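Local coordinates for protein TP_0956 (Treponema pallidum subsp. pallidum, PDB 3U64) that probably serves as the tetratricopeptide-repeat-like T component of a TRAP transporter, acting with a partner lipoprotein in ligand uptake, at residues E198-A210 with K222-S235. Residues are numbered along the deposited sequence; the frame is centred on the assembly and turned at random.
Sequences EGAVWNVLTKFYA and KAHTAFEHLTRYCS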
ATOM      1  N   GLU A 198       0.245  21.108  24.318  1.00 49.70           N
ATOM      2  CA  GLU A 198       0.484  22.469  23.853  1.00 46.17           C
ATOM      3  C   GLU A 198      -0.800  23.159  23.367  1.00 41.70           C
ATOM      4  O   GLU A 198      -0.802  23.841  22.339  1.00 38.54           O
ATOM      5  CB  GLU A 198       1.555  22.452  22.753  1.00 42.72           C
ATOM      6  CG  GLU A 198       2.858  21.807  23.214  1.00 40.72           C
ATOM      7  CD  GLU A 198       3.900  21.708  22.112  1.00 57.80           C
ATOM      8  OE1 GLU A 198       3.811  20.767  21.289  1.00 58.56           O
ATOM      9  OE2 GLU A 198       4.817  22.568  22.074  1.00 60.78           O
ATOM     10  N   GLY A 199      -1.889  22.966  24.108  1.00 36.90           N
ATOM     11  CA  GLY A 199      -3.153  23.620  23.809  1.00 35.44           C
ATOM     12  C   GLY A 199      -3.957  23.030  22.652  1.00 42.21           C
ATOM     13  O   GLY A 199      -4.830  23.702  22.110  1.00 38.88           O
ATOM     14  N   ALA A 200      -3.688  21.779  22.280  1.00 35.53           N
ATOM     15  CA  ALA A 200      -4.372  21.158  21.136  1.00 29.97           C
ATOM     16  C   ALA A 200      -5.910  21.189  21.208  1.00 33.78           C
ATOM     17  O   ALA A 200      -6.594  21.275  20.171  1.00 33.45           O
ATOM     18  CB  ALA A 200      -3.896  19.727  20.956  1.00 30.79           C
ATOM     19  N   VAL A 201      -6.458  21.092  22.421  1.00 32.73           N
ATOM     20  CA  VAL A 201      -7.910  21.122  22.596  1.00 29.49           C
ATOM     21  C   VAL A 201      -8.492  22.478  22.161  1.00 40.31           C
ATOM     22  O   VAL A 201      -9.521  22.531  21.494  1.00 36.55           O
ATOM     23  CB  VAL A 201      -8.338  20.833  24.047  1.00 33.54           C
ATOM     24  CG1 VAL A 201      -9.850  20.561  24.105  1.00 34.82           C
ATOM     25  CG2 VAL A 201      -7.555  19.664  24.608  1.00 32.54           C
ATOM     26  N   TRP A 202      -7.820  23.561  22.545  1.00 31.38           N
ATOM     27  CA  TRP A 202      -8.269  24.903  22.218  1.00 33.57           C
ATOM     28  C   TRP A 202      -8.289  25.115  20.732  1.00 36.94           C
ATOM     29  O   TRP A 202      -9.099  25.892  20.218  1.00 42.58           O
ATOM     30  CB  TRP A 202      -7.349  25.944  22.845  1.00 31.98           C
ATOM     31  CG  TRP A 202      -7.316  25.839  24.314  1.00 30.40           C
ATOM     32  CD1 TRP A 202      -6.292  25.375  25.078  1.00 33.06           C
ATOM     33  CD2 TRP A 202      -8.375  26.176  25.214  1.00 35.41           C
ATOM     34  NE1 TRP A 202      -6.638  25.414  26.402  1.00 39.97           N
ATOM     35  CE2 TRP A 202      -7.910  25.911  26.519  1.00 39.33           C
ATOM     36  CE3 TRP A 202      -9.659  26.704  25.048  1.00 39.60           C
ATOM     37  CZ2 TRP A 202      -8.688  26.152  27.659  1.00 40.73           C
ATOM     38  CZ3 TRP A 202     -10.433  26.938  26.184  1.00 42.67           C
ATOM     39  CH2 TRP A 202      -9.942  26.658  27.470  1.00 41.37           C
ATOM     40  N   ASN A 203      -7.367  24.443  20.052  1.00 31.66           N
ATOM     41  CA  ASN A 203      -7.290  24.510  18.603  1.00 35.58           C
ATOM     42  C   ASN A 203      -8.553  23.929  17.948  1.00 33.95           C
ATOM     43  O   ASN A 203      -9.182  24.569  17.102  1.00 33.19           O
ATOM     44  CB  ASN A 203      -6.013  23.811  18.104  1.00 36.84           C
ATOM     45  CG  ASN A 203      -5.833  23.931  16.603  1.00 39.19           C
ATOM     46  OD1 ASN A 203      -5.767  22.931  15.883  1.00 40.08           O
ATOM     47  ND2 ASN A 203      -5.788  25.159  16.119  1.00 32.34           N
ATOM     48  N   VAL A 204      -8.934  22.720  18.346  1.00 30.68           N
ATOM     49  CA  VAL A 204     -10.149  22.115  17.806  1.00 28.61           C
ATOM     50  C   VAL A 204     -11.387  22.941  18.180  1.00 36.16           C
ATOM     51  O   VAL A 204     -12.283  23.110  17.365  1.00 35.38           O
ATOM     52  CB  VAL A 204     -10.310  20.654  18.243  1.00 34.96           C
ATOM     53  CG1 VAL A 204     -11.608  20.089  17.714  1.00 32.91           C
ATOM     54  CG2 VAL A 204      -9.133  19.830  17.750  1.00 36.81           C
ATOM     55  N   LEU A 205     -11.419  23.491  19.393  1.00 34.54           N
ATOM     56  CA  LEU A 205     -12.568  24.298  19.814  1.00 36.86           C
ATOM     57  C   LEU A 205     -12.669  25.589  19.005  1.00 38.40           C
ATOM     58  O   LEU A 205     -13.773  26.036  18.650  1.00 40.58           O
ATOM     59  CB  LEU A 205     -12.535  24.597  21.324  1.00 31.84           C
ATOM     60  CG  LEU A 205     -12.897  23.405  22.204  1.00 37.40           C
ATOM     61  CD1 LEU A 205     -12.676  23.695  23.694  1.00 33.03           C
ATOM     62  CD2 LEU A 205     -14.342  23.005  21.922  1.00 36.61           C
ATOM     63  N   THR A 206     -11.524  26.201  18.726  1.00 33.68           N
ATOM     64  CA  THR A 206     -11.519  27.436  17.934  1.00 38.59           C
ATOM     65  C   THR A 206     -12.188  27.148  16.600  1.00 35.80           C
ATOM     66  O   THR A 206     -13.102  27.850  16.183  1.00 37.70           O
ATOM     67  CB  THR A 206     -10.098  27.954  17.679  1.00 30.20           C
ATOM     68  OG1 THR A 206      -9.453  28.194  18.938  1.00 43.76           O
ATOM     69  CG2 THR A 206     -10.139  29.277  16.871  1.00 25.90           C
ATOM     70  N   LYS A 207     -11.747  26.075  15.958  1.00 37.61           N
ATOM     71  CA  LYS A 207     -12.289  25.689  14.671  1.00 40.63           C
ATOM     72  C   LYS A 207     -13.773  25.368  14.759  1.00 43.27           C
ATOM     73  O   LYS A 207     -14.543  25.804  13.916  1.00 40.05           O
ATOM     74  CB  LYS A 207     -11.491  24.536  14.071  1.00 30.84           C
ATOM     75  CG  LYS A 207     -10.067  24.945  13.752  1.00 31.85           C
ATOM     76  CD  LYS A 207      -9.319  23.935  12.865  1.00 30.98           C
ATOM     77  CE  LYS A 207      -8.824  22.757  13.667  1.00 49.73           C
ATOM     78  NZ  LYS A 207      -8.043  21.818  12.803  1.00 59.63           N
ATOM     79  N   PHE A 208     -14.190  24.649  15.797  1.00 47.09           N
ATOM     80  CA  PHE A 208     -15.605  24.348  15.918  1.00 39.11           C
ATOM     81  C   PHE A 208     -16.432  25.622  16.059  1.00 35.26           C
ATOM     82  O   PHE A 208     -17.389  25.831  15.307  1.00 36.47           O
ATOM     83  CB  PHE A 208     -15.917  23.404  17.094  1.00 47.89           C
ATOM     84  CG  PHE A 208     -17.408  23.289  17.391  1.00 47.15           C
ATOM     85  CD1 PHE A 208     -18.218  22.382  16.687  1.00 42.97           C
ATOM     86  CD2 PHE A 208     -18.004  24.116  18.337  1.00 39.42           C
ATOM     87  CE1 PHE A 208     -19.604  22.291  16.939  1.00 37.32           C
ATOM     88  CE2 PHE A 208     -19.382  24.030  18.605  1.00 41.98           C
ATOM     89  CZ  PHE A 208     -20.182  23.118  17.903  1.00 41.46           C
ATOM     90  N   TYR A 209     -16.075  26.469  17.024  1.00 39.33           N
ATOM     91  CA  TYR A 209     -16.884  27.662  17.322  1.00 36.48           C
ATOM     92  C   TYR A 209     -16.971  28.575  16.131  1.00 39.53           C
ATOM     93  O   TYR A 209     -18.016  29.146  15.877  1.00 41.04           O
ATOM     94  CB  TYR A 209     -16.325  28.439  18.510  1.00 37.09           C
ATOM     95  CG  TYR A 209     -16.514  27.711  19.802  1.00 39.45           C
ATOM     96  CD1 TYR A 209     -17.712  27.063  20.081  1.00 38.96           C
ATOM     97  CD2 TYR A 209     -15.490  27.642  20.734  1.00 46.55           C
ATOM     98  CE1 TYR A 209     -17.890  26.373  21.264  1.00 38.61           C
ATOM     99  CE2 TYR A 209     -15.653  26.957  21.915  1.00 44.19           C
ATOM    100  CZ  TYR A 209     -16.849  26.321  22.175  1.00 44.74           C
ATOM    101  OH  TYR A 209     -16.994  25.638  23.357  1.00 52.33           O
ATOM    102  N   ALA A 210     -15.869  28.715  15.395  1.00 40.13           N
ATOM    103  CA  ALA A 210     -15.836  29.670  14.294  1.00 42.43           C
ATOM    104  C   ALA A 210     -16.685  29.186  13.127  1.00 51.52           C
ATOM    105  O   ALA A 210     -17.236  29.978  12.372  1.00 49.76           O
ATOM    106  CB  ALA A 210     -14.391  29.920  13.837  1.00 43.53           C
ATOM    107  N   LYS A 222     -16.685  33.157  21.263  1.00 49.30           N
ATOM    108  CA  LYS A 222     -16.183  31.898  21.798  1.00 46.11           C
ATOM    109  C   LYS A 222     -14.933  31.466  21.056  1.00 48.70           C
ATOM    110  O   LYS A 222     -13.959  31.045  21.671  1.00 49.26           O
ATOM    111  CB  LYS A 222     -17.232  30.791  21.683  1.00 45.92           C
ATOM    112  CG  LYS A 222     -18.364  30.893  22.675  1.00 50.42           C
ATOM    113  CD  LYS A 222     -19.291  29.685  22.561  1.00 58.82           C
ATOM    114  CE  LYS A 222     -20.289  29.645  23.717  1.00 69.46           C
ATOM    115  NZ  LYS A 222     -21.142  28.426  23.690  1.00 69.27           N
ATOM    116  N   ALA A 223     -14.960  31.570  19.731  1.00 44.52           N
ATOM    117  CA  ALA A 223     -13.829  31.129  18.938  1.00 40.65           C
ATOM    118  C   ALA A 223     -12.566  31.908  19.285  1.00 45.50           C
ATOM    119  O   ALA A 223     -11.480  31.330  19.379  1.00 53.87           O
ATOM    120  CB  ALA A 223     -14.132  31.224  17.447  1.00 41.28           C
ATOM    121  N   HIS A 224     -12.708  33.212  19.487  1.00 41.02           N
ATOM    122  CA  HIS A 224     -11.566  34.077  19.804  1.00 49.20           C
ATOM    123  C   HIS A 224     -10.949  33.789  21.166  1.00 54.17           C
ATOM    124  O   HIS A 224      -9.727  33.777  21.311  1.00 48.38           O
ATOM    125  CB  HIS A 224     -11.953  35.559  19.718  1.00 47.85           C
ATOM    126  CG  HIS A 224     -12.007  36.078  18.314  1.00 60.33           C
ATOM    127  ND1 HIS A 224     -13.121  35.942  17.512  1.00 64.80           N
ATOM    128  CD2 HIS A 224     -11.077  36.711  17.562  1.00 61.82           C
ATOM    129  CE1 HIS A 224     -12.880  36.485  16.332  1.00 69.11           C
ATOM    130  NE2 HIS A 224     -11.647  36.958  16.336  1.00 67.58           N
ATOM    131  N   THR A 225     -11.803  33.562  22.160  1.00 51.04           N
ATOM    132  CA  THR A 225     -11.342  33.225  23.498  1.00 48.82           C
ATOM    133  C   THR A 225     -10.616  31.872  23.498  1.00 49.09           C
ATOM    134  O   THR A 225      -9.591  31.701  24.168  1.00 47.76           O
ATOM    135  CB  THR A 225     -12.517  33.196  24.487  1.00 51.41           C
ATOM    136  OG1 THR A 225     -13.074  34.516  24.602  1.00 58.14           O
ATOM    137  CG2 THR A 225     -12.052  32.707  25.856  1.00 51.03           C
ATOM    138  N   ALA A 226     -11.145  30.910  22.745  1.00 44.81           N
ATOM    139  CA  ALA A 226     -10.477  29.621  22.629  1.00 42.17           C
ATOM    140  C   ALA A 226      -9.090  29.814  21.989  1.00 40.06           C
ATOM    141  O   ALA A 226      -8.091  29.279  22.481  1.00 41.03           O
ATOM    142  CB  ALA A 226     -11.337  28.632  21.843  1.00 40.29           C
ATOM    143  N   PHE A 227      -9.025  30.622  20.932  1.00 34.40           N
ATOM    144  CA  PHE A 227      -7.747  30.945  20.311  1.00 31.57           C
ATOM    145  C   PHE A 227      -6.756  31.653  21.244  1.00 42.33           C
ATOM    146  O   PHE A 227      -5.551  31.405  21.175  1.00 42.00           O
ATOM    147  CB  PHE A 227      -7.908  31.780  19.029  1.00 34.64           C
ATOM    148  CG  PHE A 227      -6.622  31.894  18.246  1.00 33.83           C
ATOM    149  CD1 PHE A 227      -6.237  30.878  17.389  1.00 33.93           C
ATOM    150  CD2 PHE A 227      -5.767  32.981  18.426  1.00 42.16           C
ATOM    151  CE1 PHE A 227      -5.022  30.945  16.680  1.00 38.35           C
ATOM    152  CE2 PHE A 227      -4.558  33.064  17.726  1.00 42.28           C
ATOM    153  CZ  PHE A 227      -4.185  32.047  16.853  1.00 41.02           C
ATOM    154  N   GLU A 228      -7.255  32.556  22.088  1.00 39.71           N
ATOM    155  CA  GLU A 228      -6.422  33.197  23.092  1.00 44.21           C
ATOM    156  C   GLU A 228      -5.783  32.175  24.045  1.00 52.07           C
ATOM    157  O   GLU A 228      -4.611  32.303  24.394  1.00 52.01           O
ATOM    158  CB  GLU A 228      -7.227  34.241  23.878  1.00 60.74           C
ATOM    159  CG  GLU A 228      -7.244  35.621  23.218  1.00 76.62           C
ATOM    160  CD  GLU A 228      -7.869  36.696  24.096  1.00 95.77           C
ATOM    161  OE1 GLU A 228      -8.520  36.350  25.111  1.00 99.31           O
ATOM    162  OE2 GLU A 228      -7.704  37.893  23.770  1.00103.79           O
ATOM    163  N   HIS A 229      -6.543  31.163  24.465  1.00 41.87           N
ATOM    164  CA  HIS A 229      -5.969  30.122  25.310  1.00 48.16           C
ATOM    165  C   HIS A 229      -4.894  29.343  24.545  1.00 44.05           C
ATOM    166  O   HIS A 229      -3.839  29.036  25.093  1.00 37.37           O
ATOM    167  CB  HIS A 229      -7.046  29.170  25.832  1.00 48.79           C
ATOM    168  CG  HIS A 229      -7.837  29.718  26.977  1.00 56.27           C
ATOM    169  ND1 HIS A 229      -7.467  29.534  28.293  1.00 61.78           N
ATOM    170  CD2 HIS A 229      -8.989  30.429  27.007  1.00 56.01           C
ATOM    171  CE1 HIS A 229      -8.352  30.111  29.081  1.00 60.98           C
ATOM    172  NE2 HIS A 229      -9.287  30.661  28.326  1.00 64.08           N
ATOM    173  N   LEU A 230      -5.168  29.038  23.277  1.00 40.80           N
ATOM    174  CA  LEU A 230      -4.217  28.303  22.439  1.00 46.03           C
ATOM    175  C   LEU A 230      -2.846  28.991  22.391  1.00 47.79           C
ATOM    176  O   LEU A 230      -1.804  28.343  22.551  1.00 48.65           O
ATOM    177  CB  LEU A 230      -4.772  28.113  21.022  1.00 41.50           C
ATOM    178  CG  LEU A 230      -3.867  27.489  19.951  1.00 40.74           C
ATOM    179  CD1 LEU A 230      -3.382  26.077  20.329  1.00 32.29           C
ATOM    180  CD2 LEU A 230      -4.601  27.456  18.617  1.00 41.15           C
ATOM    181  N   THR A 231      -2.847  30.304  22.191  1.00 41.11           N
ATOM    182  CA  THR A 231      -1.590  31.057  22.083  1.00 50.79           C
ATOM    183  C   THR A 231      -0.742  31.000  23.361  1.00 48.18           C
ATOM    184  O   THR A 231       0.471  31.192  23.314  1.00 44.88           O
ATOM    185  CB  THR A 231      -1.839  32.531  21.743  1.00 51.98           C
ATOM    186  OG1 THR A 231      -2.716  33.099  22.724  1.00 57.53           O
ATOM    187  CG2 THR A 231      -2.462  32.666  20.365  1.00 46.92           C
ATOM    188  N   ARG A 232      -1.378  30.738  24.498  1.00 45.93           N
ATOM    189  CA  ARG A 232      -0.647  30.623  25.754  1.00 47.04           C
ATOM    190  C   ARG A 232       0.214  29.360  25.799  1.00 46.58           C
ATOM    191  O   ARG A 232       1.247  29.336  26.466  1.00 52.42           O
ATOM    192  CB  ARG A 232      -1.612  30.627  26.955  1.00 60.53           C
ATOM    193  CG  ARG A 232      -2.408  31.915  27.128  1.00 66.98           C
ATOM    194  CD  ARG A 232      -1.596  33.078  26.619  1.00 73.42           C
ATOM    195  NE  ARG A 232      -2.299  34.349  26.682  1.00 78.20           N
ATOM    196  CZ  ARG A 232      -2.135  35.240  27.651  1.00 88.42           C
ATOM    197  NH1 ARG A 232      -1.302  34.989  28.657  1.00 94.56           N
ATOM    198  NH2 ARG A 232      -2.808  36.380  27.615  1.00 93.56           N
ATOM    199  N   TYR A 233      -0.213  28.318  25.090  1.00 38.77           N
ATOM    200  CA  TYR A 233       0.392  27.002  25.244  1.00 44.35           C
ATOM    201  C   TYR A 233       1.136  26.477  24.027  1.00 49.12           C
ATOM    202  O   TYR A 233       1.919  25.538  24.148  1.00 50.22           O
ATOM    203  CB  TYR A 233      -0.681  25.984  25.633  1.00 41.70           C
ATOM    204  CG  TYR A 233      -1.444  26.357  26.886  1.00 45.03           C
ATOM    205  CD1 TYR A 233      -0.824  26.344  28.131  1.00 52.89           C
ATOM    206  CD2 TYR A 233      -2.780  26.717  26.828  1.00 46.23           C
ATOM    207  CE1 TYR A 233      -1.516  26.680  29.282  1.00 51.83           C
ATOM    208  CE2 TYR A 233      -3.482  27.056  27.968  1.00 46.72           C
ATOM    209  CZ  TYR A 233      -2.845  27.036  29.198  1.00 51.53           C
ATOM    210  OH  TYR A 233      -3.541  27.377  30.344  1.00 53.73           O
ATOM    211  N   CYS A 234       0.887  27.070  22.859  1.00 46.75           N
ATOM    212  CA  CYS A 234       1.358  26.482  21.612  1.00 40.87           C
ATOM    213  C   CYS A 234       2.818  26.797  21.327  1.00 39.62           C
ATOM    214  O   CYS A 234       3.366  27.764  21.841  1.00 46.59           O
ATOM    215  CB  CYS A 234       0.479  26.916  20.430  1.00 44.06           C
ATOM    216  SG  CYS A 234       0.489  28.713  20.136  1.00 56.10           S
ATOM    217  N   SER A 235       3.428  25.979  20.478  1.00 47.40           N
ATOM    218  CA  SER A 235       4.829  26.139  20.106  1.00 45.31           C
ATOM    219  C   SER A 235       5.043  27.089  18.922  1.00 43.04           C
ATOM    220  O   SER A 235       4.255  27.122  17.966  1.00 41.51           O
ATOM    221  CB  SER A 235       5.422  24.768  19.757  1.00 47.49           C
ATOM    222  OG  SER A 235       6.787  24.877  19.391  1.00 58.53           O
TER
HETATM  223  O   HOH W   1       4.937  24.929  23.700  1.00 51.22           O
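Trp202 lies against His229, the indole resting on helix 222-233 as a knob among Ala226, His229, Leu230 and Tyr233. Its six-membered ring forms an offset stack with the imidazole, planes 11° apart, while His229 CB sits over the five-membered ring, 3.3 Å from Trp202 CD2. The CB bond points at the other helix, and chi1 of -60° lays the indole over His229 CB with NE1 beside Tyr233; NE1 is bonded to Pro194 O in the preceding loop.

Leu230 packs beside Trp202, CB to CB 3.8 Å. Its CD1 lies 3.3 Å from Gly199 O, and its CD2 meets Asn203 ND2, which bonds Thr244 OG1 of helix 240-250. Gly199 suits its place twice over: its phi is positive, and a CB would point into Tyr233 CB and Leu230 CD1. At the exposed end, Glu198 sets CB 3.4 Å from Tyr233 O, and its extended chain carries OE2 to 3.3 Å from Ser235 CB; a water donates to both OE2 and Tyr233 O. Farther along, small Ala223 and Ala226 let the axes approach to 7.8 Å. Thr206 turns OG1 back to Trp202 O at 2.7 Å, satisfying this buried hydroxyl within its own helix, and Lys222 lays CB over one face of Tyr209.

The antiparallel helical hairpin (159°), consistent with the TPR-related fold, coheres chiefly through apolar and aromatic contacts, with polar groups served mostly within each helix or by neighbouring elements.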